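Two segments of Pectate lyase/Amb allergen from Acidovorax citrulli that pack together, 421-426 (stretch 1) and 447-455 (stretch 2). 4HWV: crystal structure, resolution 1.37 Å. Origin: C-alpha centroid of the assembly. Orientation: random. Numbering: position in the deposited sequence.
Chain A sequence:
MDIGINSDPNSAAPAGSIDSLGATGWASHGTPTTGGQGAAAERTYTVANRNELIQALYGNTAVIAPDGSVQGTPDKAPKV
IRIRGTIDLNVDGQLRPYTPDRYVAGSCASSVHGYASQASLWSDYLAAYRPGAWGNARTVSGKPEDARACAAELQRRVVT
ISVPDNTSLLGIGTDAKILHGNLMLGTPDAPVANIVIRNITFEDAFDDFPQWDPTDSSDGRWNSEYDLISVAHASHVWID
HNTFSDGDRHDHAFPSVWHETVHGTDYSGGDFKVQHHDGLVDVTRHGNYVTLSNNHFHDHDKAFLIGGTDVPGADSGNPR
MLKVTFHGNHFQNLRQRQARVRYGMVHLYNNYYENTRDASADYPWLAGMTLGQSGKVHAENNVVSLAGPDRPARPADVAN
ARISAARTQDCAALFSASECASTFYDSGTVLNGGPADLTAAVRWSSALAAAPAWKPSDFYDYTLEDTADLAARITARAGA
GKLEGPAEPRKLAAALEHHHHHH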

ATOM      1  N   ALA A 421       4.904  35.524  21.914  1.00 10.24           N
ATOM      2  CA  ALA A 421       3.585  35.085  22.325  1.00 10.17           C
ATOM      3  C   ALA A 421       3.159  33.834  21.555  1.00  9.45           C
ATOM      4  O   ALA A 421       3.578  33.623  20.416  1.00  9.85           O
ATOM      5  CB  ALA A 421       2.565  36.209  22.119  1.00 11.39           C
ATOM      6  N   SER A 422       2.319  33.019  22.193  1.00  8.55           N
ATOM      7  CA  SER A 422       1.689  31.862  21.577  1.00  8.62           C
ATOM      8  C   SER A 422       0.227  32.227  21.428  1.00  8.61           C
ATOM      9  O   SER A 422      -0.461  32.409  22.435  1.00  9.30           O
ATOM     10  CB  SER A 422       1.799  30.633  22.481  1.00  9.15           C
ATOM     11  OG  SER A 422       3.150  30.306  22.768  1.00  9.33           O
ATOM     12  N   THR A 423      -0.259  32.351  20.195  1.00  7.64           N
ATOM     13  CA  THR A 423      -1.613  32.853  19.977  1.00  7.33           C
ATOM     14  C   THR A 423      -2.403  31.990  19.003  1.00  7.12           C
ATOM     15  O   THR A 423      -1.840  31.335  18.120  1.00  7.73           O
ATOM     16  CB  THR A 423      -1.612  34.324  19.486  1.00  8.20           C
ATOM     17  OG1 THR A 423      -1.139  34.392  18.137  1.00  8.92           O
ATOM     18  CG2 THR A 423      -0.727  35.195  20.366  1.00  8.91           C
ATOM     19  N   PHE A 424      -3.715  31.975  19.189  1.00  7.57           N
ATOM     20  CA  PHE A 424      -4.594  31.166  18.350  1.00  7.34           C
ATOM     21  C   PHE A 424      -5.877  31.925  18.052  1.00  8.15           C
ATOM     22  O   PHE A 424      -6.504  32.489  18.954  1.00  9.95           O
ATOM     23  CB  PHE A 424      -4.906  29.829  19.043  1.00  8.05           C
ATOM     24  CG  PHE A 424      -5.745  28.887  18.205  1.00  8.31           C
ATOM     25  CD1 PHE A 424      -7.135  28.988  18.188  1.00  9.08           C
ATOM     26  CD2 PHE A 424      -5.148  27.885  17.457  1.00  8.81           C
ATOM     27  CE1 PHE A 424      -7.902  28.103  17.416  1.00  9.44           C
ATOM     28  CE2 PHE A 424      -5.902  27.013  16.689  1.00  9.80           C
ATOM     29  CZ  PHE A 424      -7.282  27.128  16.662  1.00  9.97           C
ATOM     30  N   TYR A 425      -6.264  31.946  16.781  1.00  7.05           N
ATOM     31  CA  TYR A 425      -7.520  32.525  16.339  1.00  6.80           C
ATOM     32  C   TYR A 425      -8.223  31.508  15.462  1.00  6.46           C
ATOM     33  O   TYR A 425      -7.600  30.882  14.617  1.00  6.47           O
ATOM     34  CB  TYR A 425      -7.262  33.795  15.524  1.00  7.32           C
ATOM     35  CG  TYR A 425      -8.496  34.369  14.859  1.00  8.66           C
ATOM     36  CD1 TYR A 425      -8.879  33.961  13.579  1.00  9.11           C
ATOM     37  CD2 TYR A 425      -9.262  35.340  15.492  1.00 10.60           C
ATOM     38  CE1 TYR A 425     -10.006  34.483  12.960  1.00  9.81           C
ATOM     39  CE2 TYR A 425     -10.384  35.876  14.875  1.00 11.63           C
ATOM     40  CZ  TYR A 425     -10.750  35.444  13.606  1.00 11.04           C
ATOM     41  OH  TYR A 425     -11.864  35.980  12.990  1.00 12.90           O
ATOM     42  N   ASP A 426      -9.526  31.341  15.645  1.00  6.65           N
ATOM     43  CA  ASP A 426     -10.312  30.663  14.613  1.00  6.81           C
ATOM     44  C   ASP A 426     -11.667  31.299  14.391  1.00  7.01           C
ATOM     45  O   ASP A 426     -12.254  31.909  15.294  1.00  8.27           O
ATOM     46  CB  ASP A 426     -10.463  29.138  14.829  1.00  7.54           C
ATOM     47  CG  ASP A 426     -11.556  28.771  15.838  1.00  8.80           C
ATOM     48  OD1 ASP A 426     -11.545  29.322  16.960  1.00  9.56           O
ATOM     49  OD2 ASP A 426     -12.418  27.905  15.521  1.00  8.56           O
ATOM     50  N   ALA A 447      -3.656  27.606  29.527  1.00  7.34           N
ATOM     51  CA  ALA A 447      -3.941  28.966  29.961  1.00  7.85           C
ATOM     52  C   ALA A 447      -2.833  29.952  29.581  1.00  7.37           C
ATOM     53  O   ALA A 447      -2.916  31.133  29.920  1.00  7.79           O
ATOM     54  CB  ALA A 447      -4.150  28.985  31.475  1.00  7.85           C
ATOM     55  N   LEU A 448      -1.794  29.485  28.889  1.00  7.87           N
ATOM     56  CA  LEU A 448      -0.687  30.360  28.523  1.00  8.29           C
ATOM     57  C   LEU A 448      -0.860  30.950  27.132  1.00 11.30           C
ATOM     58  O   LEU A 448      -0.078  31.803  26.726  1.00 12.95           O
ATOM     59  CB  LEU A 448       0.650  29.621  28.622  1.00  7.53           C
ATOM     60  CG  LEU A 448       0.935  29.073  30.022  1.00  7.51           C
ATOM     61  CD1 LEU A 448       2.250  28.339  29.961  1.00  7.80           C
ATOM     62  CD2 LEU A 448       0.950  30.153  31.103  1.00  8.81           C
ATOM     63  N   ALA A 449      -1.860  30.466  26.394  1.00 13.00           N
ATOM     64  CA  ALA A 449      -2.173  31.010  25.072  1.00 15.03           C
ATOM     65  C   ALA A 449      -2.676  32.453  25.230  1.00 15.78           C
ATOM     66  O   ALA A 449      -3.471  32.733  26.122  1.00 17.49           O
ATOM     67  CB  ALA A 449      -3.210  30.141  24.387  1.00 15.17           C
ATOM     68  N   ALA A 450      -2.205  33.363  24.374  1.00 15.32           N
ATOM     69  CA  ALA A 450      -2.478  34.794  24.528  1.00 15.49           C
ATOM     70  C   ALA A 450      -3.284  35.346  23.365  1.00 15.13           C
ATOM     71  O   ALA A 450      -3.474  34.673  22.366  1.00 15.23           O
ATOM     72  CB  ALA A 450      -1.182  35.560  24.652  1.00 17.02           C
ATOM     73  N   ALA A 451      -3.754  36.584  23.502  1.00 14.98           N
ATOM     74  CA  ALA A 451      -4.580  37.198  22.467  1.00 15.19           C
ATOM     75  C   ALA A 451      -3.797  37.380  21.161  1.00 14.62           C
ATOM     76  O   ALA A 451      -2.676  37.886  21.163  1.00 15.24           O
ATOM     77  CB  ALA A 451      -5.130  38.535  22.954  1.00 16.38           C
ATOM     78  N   PRO A 452      -4.387  36.970  20.031  1.00 14.28           N
ATOM     79  CA  PRO A 452      -3.724  37.167  18.735  1.00 14.97           C
ATOM     80  C   PRO A 452      -3.421  38.637  18.444  1.00 15.05           C
ATOM     81  O   PRO A 452      -4.181  39.538  18.857  1.00 16.53           O
ATOM     82  CB  PRO A 452      -4.749  36.627  17.737  1.00 15.57           C
ATOM     83  CG  PRO A 452      -5.533  35.636  18.508  1.00 15.88           C
ATOM     84  CD  PRO A 452      -5.625  36.183  19.904  1.00 15.13           C
ATOM     85  N   ALA A 453      -2.313  38.866  17.742  1.00 14.08           N
ATOM     86  CA  ALA A 453      -1.855  40.217  17.429  1.00 14.20           C
ATOM     87  C   ALA A 453      -1.304  40.283  16.013  1.00 14.02           C
ATOM     88  O   ALA A 453      -0.479  41.145  15.703  1.00 16.00           O
ATOM     89  CB  ALA A 453      -0.805  40.677  18.439  1.00 15.23           C
ATOM     90  N   TRP A 454      -1.758  39.372  15.152  1.00 11.66           N
ATOM     91  CA  TRP A 454      -1.510  39.494  13.716  1.00 10.40           C
ATOM     92  C   TRP A 454      -2.717  39.022  12.948  1.00 10.41           C
ATOM     93  O   TRP A 454      -3.547  38.280  13.460  1.00 11.41           O
ATOM     94  CB  TRP A 454      -0.287  38.678  13.273  1.00 10.38           C
ATOM     95  CG  TRP A 454      -0.563  37.206  13.113  1.00 10.24           C
ATOM     96  CD1 TRP A 454      -0.836  36.322  14.117  1.00 10.55           C
ATOM     97  CD2 TRP A 454      -0.567  36.437  11.890  1.00  9.53           C
ATOM     98  NE1 TRP A 454      -0.999  35.056  13.605  1.00  9.78           N
ATOM     99  CE2 TRP A 454      -0.857  35.097  12.242  1.00  9.28           C
ATOM    100  CE3 TRP A 454      -0.345  36.748  10.539  1.00  9.63           C
ATOM    101  CZ2 TRP A 454      -0.928  34.068  11.298  1.00  9.58           C
ATOM    102  CZ3 TRP A 454      -0.422  35.726   9.592  1.00  9.40           C
ATOM    103  CH2 TRP A 454      -0.706  34.394   9.983  1.00  9.34           C
ATOM    104  N   LYS A 455      -2.817  39.452  11.703  1.00 10.21           N
ATOM    105  CA  LYS A 455      -3.784  38.843  10.809  1.00 12.06           C
ATOM    106  C   LYS A 455      -3.205  38.719   9.418  1.00  9.19           C
ATOM    107  O   LYS A 455      -2.530  39.625   8.922  1.00  8.45           O
ATOM    108  CB  LYS A 455      -5.101  39.600  10.788  1.00 16.49           C
ATOM    109  CG  LYS A 455      -4.985  41.030  10.330  1.00 19.05           C
ATOM    110  CD  LYS A 455      -6.266  41.821  10.675  1.00 22.00           C
ATOM    111  CE  LYS A 455      -6.720  41.539  12.088  1.00 24.16           C
ATOM    112  NZ  LYS A 455      -7.528  42.649  12.677  1.00 25.32           N
TER
HETATM  113  O   HOH W   1       1.908  33.362  25.152  1.00 15.72           O
HETATM  114  O   HOH W   2      -2.799  33.907  15.934  1.00  8.36           O
HETATM  115  O   HOH W   3      -0.237  37.021  17.393  1.00 11.95           O
HETATM  116  O   HOH W   4      -4.627  32.453  21.919  1.00 15.80           O

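A single direct hydrogen bond joins the two segments. The amide N of Ala450 donates to the carbonyl O of Ser422 over 2.8 Å, and the angle of 170° at the hydrogen is close to the straight line that favours such a bond. Because both partners are main-chain atoms, the bond makes no demand on either side chain; the hydroxyl of Ser422 is hydrogen-bonded elsewhere in the structure. Two longer polar approaches lie beside it: CA of Ala449 comes within 3.4 Å of O of Ser422, and CA of Thr423 within 3.5 Å of O of Ala450. Angles of 133° to 134° at the hydrogen mark these as bent CA-H...O contacts, supplements to the N-H...O bond rather than substitutes for it.

Water completes the polar pairing where the backbones stand too far apart. N of Phe424 and O of Ala450 are 4.2 Å from each other, beyond direct bonding, and water 4 spans the gap, accepting from N of Phe424 at 2.9 Å and donating to O of Ala450 at a short 2.5 Å. Water 1 does the same at the other side of the direct bond, accepting from N of Ser422 at 3.0 Å and donating to O of Leu448, also at 3.0 Å.

Thr423 engages two further waters through its hydroxyl. Water 3 lies 2.9 Å from OG1 of Thr423 and accepts from N of Ala453 at 2.8 Å; water 2 lies 2.8 Å from OG1 of Thr423 and accepts a weak bond from NE1 of Trp454 at 3.2 Å. The indole thus meets the threonine through solvent, with OG1 at the ring edge, near its plane.

The remaining contacts are van der Waals packing. Thr423, whose CA-to-CB bond points toward the second segment, suits its buried place because threonine carries both a hydroxyl and a methyl on its CB: while OG1 binds water, CG2 packs 3.4 Å from O of Ala450 and equally 3.4 Å from O of Ala451. Its CB also lies 3.6 Å from CA of Pro452. Pro452 has no amide hydrogen to donate, but its compact ring packs closely: CG lies 3.9 Å from CB of Tyr425, an apolar contact, and 3.3 Å from O of Phe424, a close carbon-to-oxygen approach. Tyr425 contributes the base of its side chain here, since its end leads away. The CA-to-CB bond of Phe424 points away, so this residue meets the second segment through its backbone. CB of Ala450, a small methyl, sits 4.3 Å from CG2 of Thr423, a looser apolar approach.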